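PDB 5D6A: predicted ATPase of the ABC class from Vibrio vulnificus, which probably binds and hydrolyses ATP as an ABC-class ATPase, and here holds the ATP analogue AMP-PNP at the interface of a dimer. Local coordinates for residues A[305-311]-A[334-339]; A[314-319]-A[344-349]; A[512-516]-A[558-563]. All coordinates share one frame; numbering follows the deposited sequence.

Interaction 1: residues A[305-311]-A[334-339]; sequences AEEGRCV and TQDASG. With NA (sodium ion), chain B; ANP (phosphoaminophosphonic acid-adenylate ester), chain C.
Arg309 and Ala337 meet at the middle of this contact, where Ala337 N donates to Arg309 O (2.8 Å) and Gly308 N gives a longer bond to Ala337 O (3.3 Å). Farther along, Val311 and Thr334 form an antiparallel hydrogen-bonded pair. Glycine suits position 308, whose phi is positive (82°). The Arg309 side chain leaves CB with CG placed between the backbone N and the carbonyl carbon (chi1 63°), which lays CG 3.9 Å from the methyl CB of Ala337. A bend about the CG-CD bond brings NE and NH1 side-on to Cys310 O, each 2.9 Å from it, with that oxygen in the guanidinium plane. NH1 also reaches Glu349 in a salt bridge, so the tip is fixed from two directions.

The nucleotide lies beside 334-339. Asp336 O accepts from ANP O3' (2.6 Å), Ser338 OG binds sodium (2.4 Å), and Gly339 N gives a weak bond to ANP O2G, where a side chain would crowd the phosphate. Lys271 N and Gly270 N of the second subunit hold the same ANP, an arrangement consistent with an ABC signature loop facing the partner's P-loop.

Segment 305-311 runs into strand 311-312, and strand 332-334 leads into 334-339; helix 339-352 starts after Ser338 and lays Ser342 against Arg309 and Ala337, and Ala345 against Val311.

Interaction 2: residues A[314-319]-A[344-349]; sequences LNLSNY and AAWLQE
The helix that follows the nucleotide-contacting loop, 339-352, is covered on one flank by the loop 314-319, with Leu314, Leu316 and Tyr319 laid against Ala344, Ala345, Leu347 and Gln348. At one end of the contact Leu314 puts CD2 3.6 Å from Ala345 CB, while CD1 meets Gln348 CG at 3.9 Å. The same leucine crosses the aliphatic part of Glu349 at about a right angle, and the carboxylate of Glu349 goes on to Arg309. Leu316 sends CD2 to within 3.7 Å of Ala345 CA, a close approach that the small alanine permits.

At the other end Tyr319 places CB against Ala344 CB, and the Leu347 side chain crosses that of Tyr319 at about a right angle, its CD2 coming obliquely to the CZ-OH end. Gln348 has CG anti to its backbone N (chi1 -172°) and then bends at chi2 (63°), which carries the amide oxygen toward the Tyr319 ring edge and a water. Its OE1 lies at the ring edge, 3.6 Å from Tyr319 CE2, with ring and amide planes 50° apart.

This single water links the polar groups. It donates to Gln348 OE1 (2.8 Å) and to Asn315 O (2.9 Å), and accepts from Asn318 N (3.2 Å). The loop keeps its own shape through an Asx turn, Asn315 OD1 accepting from Ser317 N, with Ser317 OG a second donor to the same oxygen. Asn318 ND2 ties the loop to Val457 O.

Leucine and alanine thus supply the close apolar fit, whereas glutamine, long and polar, reaches across it. The contact is buried, and the water satisfies backbone groups of the loop while tying them to the helix without any direct polar bond between the segments.

Interaction 3: residues A[512-516]-A[558-563]; sequences IGWVW and DVMAAL
Trp516 has its CG anti to the carbonyl carbon (chi1 -71°), which swings the indole toward helix 556-564, and Val559 has CG1 anti to its backbone N, which points that methyl at the indole edge. There Val559 CG1 lies in the ring plane, 3.6 Å from Trp516 NE1. Leu563 takes a face instead: its CD1 stands over the six-membered ring, 4.0 Å from the centroid and 20° off the ring normal, a CH-pi contact. The opposite face has Gly513 CA of its own helix, where glycine brings no side chain beneath the ring. Ala562 is small enough to let the benzo edge approach, with Trp516 CZ2 3.7 Å from Ala562 CB.

Beyond the indole, branched aliphatic side chains complete the interface. Ile512 forks over the second helix, CG2 meeting Ala562 CB (3.9 Å) and CG1 meeting Val559 CG2 (4.0 Å). Val515 adds CG1 against Val559 CG1. CG1 of Val559 thus meets both Trp516 and Val515, and CG2 meets Ile512.

The short axes pass 10.0 Å apart at -79°, nearly perpendicular, so helices 506-519 and 556-564 meet at a compact patch of buried apolar groups. Strand 487-490 lies beside it, with Leu488 on Ile512 and Phe490 edge-to-face with Trp516, while helix 529-536 brings Ile533 to Val559; all belong to the MRB1590 C-terminal region.

Interactions 1 and 2 belong to the P-loop domain and interleave along the chain, in the order 305-311, 314-319, 334-339, 344-349. Their centres are about 12 Å apart, they are in direct contact, and they share helix 339-352, whose first turn faces the nucleotide and whose later turns carry interaction 2. Interaction 3 follows in the C-terminal region, its centre about 18 Å from interaction 1 and about 19 Å from interaction 2, with no direct touch. Residues just beyond helix 556-564 bridge the gap: Arg565 pairs with Glu306 and lies against Trp346 in a cation-pi contact, and Arg567 bonds to Gly308 O and Gln335 O. This segment thus ties the C-terminal region to the nucleotide-interface loops.

Interaction 1: residues A[305-311]-A[334-339]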
loop_
_atom_site.group_PDB
_atom_site.type_symbol
_atom_site.label_atom_id
_atom_site.label_comp_id
_atom_site.label_asym_id
_atom_site.label_seq_id
_atom_site.Cartn_x
_atom_site.Cartn_y
_atom_site.Cartn_z
ATOM N N ALA A 305 -1.905 -0.998 -13.415
ATOM C CA ALA A 305 -2.797 0.144 -13.338
ATOM C C ALA A 305 -2.626 0.868 -12.006
ATOM O O ALA A 305 -2.532 0.238 -10.956
ATOM C CB ALA A 305 -4.239 -0.304 -13.513
ATOM N N GLU A 306 -2.551 2.193 -12.073
ATOM C CA GLU A 306 -2.466 3.046 -10.890
ATOM C C GLU A 306 -3.676 3.949 -10.837
ATOM O O GLU A 306 -4.158 4.426 -11.861
ATOM C CB GLU A 306 -1.198 3.901 -10.873
ATOM C CG GLU A 306 -0.033 3.275 -10.135
ATOM C CD GLU A 306 1.179 4.190 -10.081
ATOM O OE1 GLU A 306 1.479 4.728 -8.990
ATOM O OE2 GLU A 306 1.814 4.401 -11.136
ATOM N N GLU A 307 -4.161 4.180 -9.630
ATOM C CA GLU A 307 -5.305 5.026 -9.423
ATOM C C GLU A 307 -4.809 6.258 -8.686
ATOM O O GLU A 307 -4.069 6.144 -7.706
ATOM C CB GLU A 307 -6.346 4.283 -8.577
ATOM C CG GLU A 307 -7.734 4.915 -8.534
ATOM C CD GLU A 307 -8.505 4.770 -9.839
ATOM O OE1 GLU A 307 -7.969 4.183 -10.809
ATOM O OE2 GLU A 307 -9.664 5.236 -9.889
ATOM N N GLY A 308 -5.172 7.433 -9.185
ATOM C CA GLY A 308 -4.819 8.688 -8.530
ATOM C C GLY A 308 -3.438 9.279 -8.749
ATOM O O GLY A 308 -3.154 10.359 -8.234
ATOM N N ARG A 309 -2.575 8.606 -9.506
ATOM C CA ARG A 309 -1.230 9.140 -9.741
ATOM C C ARG A 309 -1.254 10.386 -10.622
ATOM O O ARG A 309 -2.218 10.635 -11.346
ATOM C CB ARG A 309 -0.307 8.109 -10.394
ATOM C CG ARG A 309 -0.737 7.650 -11.783
ATOM C CD ARG A 309 0.445 7.121 -12.584
ATOM N NE ARG A 309 1.371 8.202 -12.929
ATOM C CZ ARG A 309 2.473 8.062 -13.668
ATOM N NH1 ARG A 309 3.230 9.121 -13.918
ATOM N NH2 ARG A 309 2.821 6.881 -14.162
ATOM N N CYS A 310 -0.174 11.157 -10.552
ATOM C CA CYS A 310 -0.024 12.348 -11.367
ATOM C C CYS A 310 0.808 11.980 -12.591
ATOM O O CYS A 310 1.579 11.021 -12.558
ATOM C CB CYS A 310 0.659 13.462 -10.578
ATOM S SG CYS A 310 2.335 13.066 -10.022
ATOM N N VAL A 311 0.625 12.731 -13.672
ATOM C CA VAL A 311 1.359 12.516 -14.920
ATOM C C VAL A 311 1.755 13.888 -15.435
ATOM O O VAL A 311 0.921 14.790 -15.476
ATOM C CB VAL A 311 0.500 11.794 -15.974
ATOM C CG1 VAL A 311 1.270 11.632 -17.279
ATOM C CG2 VAL A 311 0.042 10.442 -15.445
ATOM N N THR A 334 -1.927 15.678 -15.447
ATOM C CA THR A 334 -3.006 15.505 -14.468
ATOM C C THR A 334 -2.475 15.175 -13.070
ATOM O O THR A 334 -1.309 14.822 -12.909
ATOM C CB THR A 334 -3.980 14.388 -14.896
ATOM O OG1 THR A 334 -5.075 14.317 -13.975
ATOM C CG2 THR A 334 -3.274 13.045 -14.943
ATOM N N GLN A 335 -3.347 15.301 -12.070
ATOM C CA GLN A 335 -3.020 15.001 -10.672
ATOM C C GLN A 335 -3.863 13.841 -10.122
ATOM O O GLN A 335 -3.765 13.498 -8.943
ATOM C CB GLN A 335 -3.213 16.255 -9.810
ATOM C CG GLN A 335 -2.136 17.315 -9.998
ATOM C CD GLN A 335 -0.795 16.900 -9.406
ATOM O OE1 GLN A 335 -0.741 16.212 -8.386
ATOM N NE2 GLN A 335 0.292 17.334 -10.034
ATOM N N ASP A 336 -4.679 13.240 -10.984
ATOM C CA ASP A 336 -5.538 12.122 -10.599
ATOM C C ASP A 336 -5.827 11.302 -11.858
ATOM O O ASP A 336 -6.891 11.417 -12.464
ATOM C CB ASP A 336 -6.826 12.653 -9.966
ATOM C CG ASP A 336 -7.673 11.561 -9.334
ATOM O OD1 ASP A 336 -7.463 10.369 -9.640
ATOM O OD2 ASP A 336 -8.561 11.903 -8.526
ATOM N N ALA A 337 -4.863 10.468 -12.237
ATOM C CA ALA A 337 -4.949 9.667 -13.457
ATOM C C ALA A 337 -5.841 8.432 -13.381
ATOM O O ALA A 337 -5.902 7.741 -12.362
ATOM C CB ALA A 337 -3.553 9.257 -13.902
ATOM N N SER A 338 -6.503 8.163 -14.503
ATOM C CA SER A 338 -7.390 7.015 -14.671
ATOM C C SER A 338 -6.601 5.698 -14.707
ATOM O O SER A 338 -5.382 5.694 -14.563
ATOM C CB SER A 338 -8.196 7.191 -15.967
ATOM O OG SER A 338 -8.911 6.020 -16.315
ATOM N N GLY A 339 -7.306 4.585 -14.895
ATOM C CA GLY A 339 -6.671 3.270 -14.951
ATOM C C GLY A 339 -5.899 3.072 -16.240
ATOM O O GLY A 339 -4.677 2.929 -16.230
HETATM NA NA NA B . -10.049 4.437 -17.757
HETATM P PG ANP C . -11.634 3.940 -14.743
HETATM O O1G ANP C . -12.875 3.573 -13.970
HETATM O O2G ANP C . -10.353 3.457 -14.099
HETATM O O3G ANP C . -11.758 3.627 -16.215
HETATM P PB ANP C . -12.108 6.735 -15.911
HETATM O O1B ANP C . -13.576 6.503 -16.105
HETATM O O2B ANP C . -11.199 6.505 -17.097
HETATM N N3B ANP C . -11.543 5.689 -14.618
HETATM P PA ANP C . -11.623 8.732 -13.979
HETATM O O1A ANP C . -12.890 9.092 -13.251
HETATM O O2A ANP C . -10.690 7.720 -13.361
HETATM O O3A ANP C . -11.974 8.281 -15.482
HETATM O "O5'" ANP C . -10.775 10.070 -14.229
HETATM C "C5'" ANP C . -11.375 11.208 -14.829
HETATM C "C4'" ANP C . -10.602 12.464 -14.452
HETATM O "O4'" ANP C . -11.466 13.594 -14.592
HETATM C "C3'" ANP C . -10.119 12.463 -13.008
HETATM O "O3'" ANP C . -8.835 13.098 -12.916
HETATM C "C2'" ANP C . -11.172 13.245 -12.256
HETATM O "O2'" ANP C . -10.608 13.994 -11.174
HETATM C "C1'" ANP C . -11.791 14.150 -13.318
HETATM N N9 ANP C . -13.264 14.246 -13.172
HETATM C C8 ANP C . -14.127 13.226 -12.979
HETATM N N7 ANP C . -15.400 13.692 -12.888
HETATM C C5 ANP C . -15.358 15.029 -13.029
HETATM C C6 ANP C . -16.340 16.137 -13.034
HETATM N N6 ANP C . -17.660 15.893 -12.868
HETATM N N1 ANP C . -15.876 17.395 -13.212
HETATM C C2 ANP C . -14.562 17.656 -13.381
HETATM N N3 ANP C . -13.621 16.688 -13.384
HETATM C C4 ANP C . -13.950 15.385 -13.217
#

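Interaction 2: residues A[314-319]-A[344-349]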
loop_
_atom_site.group_PDB
_atom_site.type_symbol
_atom_site.label_atom_id
_atom_site.label_comp_id
_atom_site.label_asym_id
_atom_site.label_seq_id
_atom_site.Cartn_x
_atom_site.Cartn_y
_atom_site.Cartn_z
ATOM N N LEU A 314 3.232 14.442 -20.615
ATOM C CA LEU A 314 3.625 13.237 -21.327
ATOM C C LEU A 314 2.796 13.079 -22.596
ATOM O O LEU A 314 1.599 13.375 -22.598
ATOM C CB LEU A 314 3.411 12.032 -20.413
ATOM C CG LEU A 314 3.899 10.660 -20.871
ATOM C CD1 LEU A 314 5.411 10.659 -21.056
ATOM C CD2 LEU A 314 3.492 9.610 -19.849
ATOM N N ASN A 315 3.437 12.616 -23.669
ATOM C CA ASN A 315 2.770 12.408 -24.955
ATOM C C ASN A 315 2.225 10.989 -25.032
ATOM O O ASN A 315 2.990 10.027 -25.057
ATOM C CB ASN A 315 3.752 12.668 -26.107
ATOM C CG ASN A 315 3.093 12.599 -27.483
ATOM O OD1 ASN A 315 2.004 12.054 -27.647
ATOM N ND2 ASN A 315 3.766 13.156 -28.479
ATOM N N LEU A 316 0.900 10.863 -25.080
ATOM C CA LEU A 316 0.252 9.558 -25.140
ATOM C C LEU A 316 -0.453 9.322 -26.479
ATOM O O LEU A 316 -1.346 8.479 -26.575
ATOM C CB LEU A 316 -0.750 9.437 -23.994
ATOM C CG LEU A 316 -0.177 9.704 -22.599
ATOM C CD1 LEU A 316 -1.257 9.580 -21.532
ATOM C CD2 LEU A 316 0.976 8.759 -22.299
ATOM N N SER A 317 -0.035 10.052 -27.510
ATOM C CA SER A 317 -0.640 9.937 -28.840
ATOM C C SER A 317 -0.676 8.507 -29.365
ATOM O O SER A 317 -1.612 8.130 -30.060
ATOM C CB SER A 317 0.107 10.820 -29.843
ATOM O OG SER A 317 0.055 12.181 -29.457
ATOM N N ASN A 318 0.339 7.717 -29.031
ATOM C CA ASN A 318 0.412 6.330 -29.494
ATOM C C ASN A 318 -0.632 5.404 -28.878
ATOM O O ASN A 318 -0.851 4.307 -29.385
ATOM C CB ASN A 318 1.804 5.749 -29.233
ATOM C CG ASN A 318 2.894 6.457 -30.015
ATOM O OD1 ASN A 318 2.624 7.160 -30.991
ATOM N ND2 ASN A 318 4.137 6.261 -29.599
ATOM N N TYR A 319 -1.274 5.835 -27.796
ATOM C CA TYR A 319 -2.270 4.991 -27.136
ATOM C C TYR A 319 -3.613 5.697 -26.993
ATOM O O TYR A 319 -4.641 5.165 -27.412
ATOM C CB TYR A 319 -1.736 4.534 -25.779
ATOM C CG TYR A 319 -0.367 3.899 -25.899
ATOM C CD1 TYR A 319 -0.223 2.604 -26.384
ATOM C CD2 TYR A 319 0.785 4.603 -25.554
ATOM C CE1 TYR A 319 1.026 2.023 -26.512
ATOM C CE2 TYR A 319 2.037 4.028 -25.676
ATOM C CZ TYR A 319 2.150 2.737 -26.157
ATOM O OH TYR A 319 3.385 2.151 -26.287
ATOM N N ALA A 344 -1.075 3.521 -19.585
ATOM C CA ALA A 344 -0.560 4.012 -20.864
ATOM C C ALA A 344 0.609 4.963 -20.606
ATOM O O ALA A 344 1.647 4.899 -21.273
ATOM C CB ALA A 344 -1.658 4.721 -21.642
ATOM N N ALA A 345 0.426 5.844 -19.626
ATOM C CA ALA A 345 1.459 6.787 -19.243
ATOM C C ALA A 345 2.691 6.028 -18.776
ATOM O O ALA A 345 3.794 6.293 -19.243
ATOM C CB ALA A 345 0.953 7.710 -18.149
ATOM N N TRP A 346 2.493 5.067 -17.873
ATOM C CA TRP A 346 3.593 4.260 -17.339
ATOM C C TRP A 346 4.355 3.630 -18.499
ATOM O O TRP A 346 5.588 3.636 -18.534
ATOM C CB TRP A 346 3.066 3.129 -16.447
ATOM C CG TRP A 346 4.100 2.547 -15.508
ATOM C CD1 TRP A 346 5.456 2.496 -15.697
ATOM C CD2 TRP A 346 3.846 1.843 -14.288
ATOM N NE1 TRP A 346 6.059 1.867 -14.637
ATOM C CE2 TRP A 346 5.093 1.445 -13.764
ATOM C CE3 TRP A 346 2.688 1.538 -13.573
ATOM C CZ2 TRP A 346 5.212 0.755 -12.562
ATOM C CZ3 TRP A 346 2.809 0.849 -12.381
ATOM C CH2 TRP A 346 4.060 0.465 -11.888
ATOM N N LEU A 347 3.602 3.079 -19.447
ATOM C CA LEU A 347 4.189 2.427 -20.608
ATOM C C LEU A 347 5.117 3.383 -21.349
ATOM O O LEU A 347 6.300 3.091 -21.533
ATOM C CB LEU A 347 3.088 1.897 -21.535
ATOM C CG LEU A 347 3.517 1.208 -22.834
ATOM C CD1 LEU A 347 4.538 0.117 -22.580
ATOM C CD2 LEU A 347 2.302 0.636 -23.543
ATOM N N GLN A 348 4.581 4.534 -21.743
ATOM C CA GLN A 348 5.359 5.533 -22.467
ATOM C C GLN A 348 6.588 5.971 -21.671
ATOM O O GLN A 348 7.674 6.115 -22.230
ATOM C CB GLN A 348 4.495 6.751 -22.787
ATOM C CG GLN A 348 5.179 7.756 -23.699
ATOM C CD GLN A 348 5.497 7.179 -25.069
ATOM O OE1 GLN A 348 4.714 6.409 -25.634
ATOM N NE2 GLN A 348 6.642 7.562 -25.617
ATOM N N GLU A 349 6.409 6.180 -20.368
ATOM C CA GLU A 349 7.504 6.594 -19.491
ATOM C C GLU A 349 8.637 5.577 -19.484
ATOM O O GLU A 349 9.807 5.946 -19.399
ATOM C CB GLU A 349 6.996 6.820 -18.066
ATOM C CG GLU A 349 6.099 8.042 -17.917
ATOM C CD GLU A 349 5.387 8.112 -16.571
ATOM O OE1 GLU A 349 5.328 7.087 -15.855
ATOM O OE2 GLU A 349 4.865 9.196 -16.233
HETATM O O HOH W 1 2.388 7.632 -26.583
#

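Interaction 3: residues A[512-516]-A[558-563]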
loop_
_atom_site.group_PDB
_atom_site.type_symbol
_atom_site.label_atom_id
_atom_site.label_comp_id
_atom_site.label_asym_id
_atom_site.label_seq_id
_atom_site.Cartn_x
_atom_site.Cartn_y
_atom_site.Cartn_z
ATOM N N ILE A 512 17.316 7.180 -4.067
ATOM C CA ILE A 512 16.554 7.898 -5.090
ATOM C C ILE A 512 16.417 9.361 -4.672
ATOM O O ILE A 512 16.604 10.269 -5.483
ATOM C CB ILE A 512 15.163 7.261 -5.329
ATOM C CG1 ILE A 512 15.314 5.922 -6.067
ATOM C CG2 ILE A 512 14.282 8.179 -6.170
ATOM C CD1 ILE A 512 14.036 5.117 -6.179
ATOM N N GLY A 513 16.110 9.584 -3.399
ATOM C CA GLY A 513 15.970 10.937 -2.880
ATOM C C GLY A 513 17.276 11.708 -2.941
ATOM O O GLY A 513 17.281 12.912 -3.217
ATOM N N TRP A 514 18.393 11.027 -2.689
ATOM C CA TRP A 514 19.692 11.702 -2.732
ATOM C C TRP A 514 20.199 11.939 -4.161
ATOM O O TRP A 514 21.116 12.732 -4.368
ATOM C CB TRP A 514 20.712 11.005 -1.831
ATOM C CG TRP A 514 20.369 11.232 -0.393
ATOM C CD1 TRP A 514 19.788 10.347 0.467
ATOM C CD2 TRP A 514 20.512 12.459 0.332
ATOM N NE1 TRP A 514 19.590 10.934 1.692
ATOM C CE2 TRP A 514 20.027 12.232 1.637
ATOM C CE3 TRP A 514 21.020 13.725 0.010
ATOM C CZ2 TRP A 514 20.037 13.222 2.625
ATOM C CZ3 TRP A 514 21.030 14.710 0.990
ATOM C CH2 TRP A 514 20.539 14.452 2.283
ATOM N N VAL A 515 19.592 11.267 -5.137
ATOM C CA VAL A 515 19.925 11.510 -6.538
ATOM C C VAL A 515 19.215 12.798 -6.923
ATOM O O VAL A 515 19.785 13.657 -7.589
ATOM C CB VAL A 515 19.484 10.359 -7.461
ATOM C CG1 VAL A 515 19.563 10.776 -8.923
ATOM C CG2 VAL A 515 20.334 9.123 -7.204
ATOM N N TRP A 516 17.964 12.918 -6.486
ATOM C CA TRP A 516 17.156 14.119 -6.715
ATOM C C TRP A 516 17.902 15.326 -6.159
ATOM O O TRP A 516 17.986 16.369 -6.804
ATOM C CB TRP A 516 15.810 13.976 -5.999
ATOM C CG TRP A 516 14.867 12.968 -6.609
ATOM C CD1 TRP A 516 15.172 11.979 -7.503
ATOM C CD2 TRP A 516 13.499 12.770 -6.253
ATOM N NE1 TRP A 516 14.056 11.232 -7.784
ATOM C CE2 TRP A 516 13.017 11.688 -7.020
ATOM C CE3 TRP A 516 12.624 13.421 -5.378
ATOM C CZ2 TRP A 516 11.701 11.244 -6.941
ATOM C CZ3 TRP A 516 11.315 12.978 -5.299
ATOM C CH2 TRP A 516 10.865 11.898 -6.078
ATOM N N ASP A 558 14.172 3.599 -12.218
ATOM C CA ASP A 558 13.385 3.716 -10.987
ATOM C C ASP A 558 13.383 5.152 -10.449
ATOM O O ASP A 558 12.374 5.615 -9.917
ATOM C CB ASP A 558 13.877 2.725 -9.926
ATOM C CG ASP A 558 13.565 1.276 -10.288
ATOM O OD1 ASP A 558 12.576 1.032 -11.015
ATOM O OD2 ASP A 558 14.296 0.374 -9.831
ATOM N N VAL A 559 14.507 5.852 -10.591
ATOM C CA VAL A 559 14.603 7.246 -10.152
ATOM C C VAL A 559 13.598 8.072 -10.955
ATOM O O VAL A 559 12.897 8.928 -10.405
ATOM C CB VAL A 559 16.018 7.818 -10.362
ATOM C CG1 VAL A 559 16.069 9.288 -9.972
ATOM C CG2 VAL A 559 17.040 7.033 -9.557
HETATM N N MSE A 560 13.531 7.795 -12.257
HETATM C CA MSE A 560 12.599 8.475 -13.156
HETATM C C MSE A 560 11.194 8.122 -12.770
HETATM O O MSE A 560 10.338 8.998 -12.652
HETATM C CB MSE A 560 12.821 8.050 -14.608
HETATM C CG MSE A 560 14.061 8.685 -15.230
HETATM SE SE MSE A 560 13.953 10.652 -15.155
HETATM C CE MSE A 560 12.346 10.921 -16.264
ATOM N N ALA A 561 10.944 6.832 -12.569
ATOM C CA ALA A 561 9.619 6.366 -12.177
ATOM C C ALA A 561 9.124 7.125 -10.943
ATOM O O ALA A 561 7.987 7.600 -10.910
ATOM C CB ALA A 561 9.642 4.868 -11.906
ATOM N N ALA A 562 9.986 7.240 -9.935
ATOM C CA ALA A 562 9.642 7.952 -8.702
ATOM C C ALA A 562 9.417 9.429 -8.994
ATOM O O ALA A 562 8.500 10.052 -8.458
ATOM C CB ALA A 562 10.747 7.787 -7.671
ATOM N N LEU A 563 10.261 9.974 -9.862
ATOM C CA LEU A 563 10.196 11.379 -10.235
ATOM C C LEU A 563 8.946 11.678 -11.070
ATOM O O LEU A 563 8.376 12.764 -10.968
ATOM C CB LEU A 563 11.478 11.752 -10.984
ATOM C CG LEU A 563 11.856 13.217 -11.168
ATOM C CD1 LEU A 563 11.868 13.968 -9.844
ATOM C CD2 LEU A 563 13.226 13.283 -11.828
#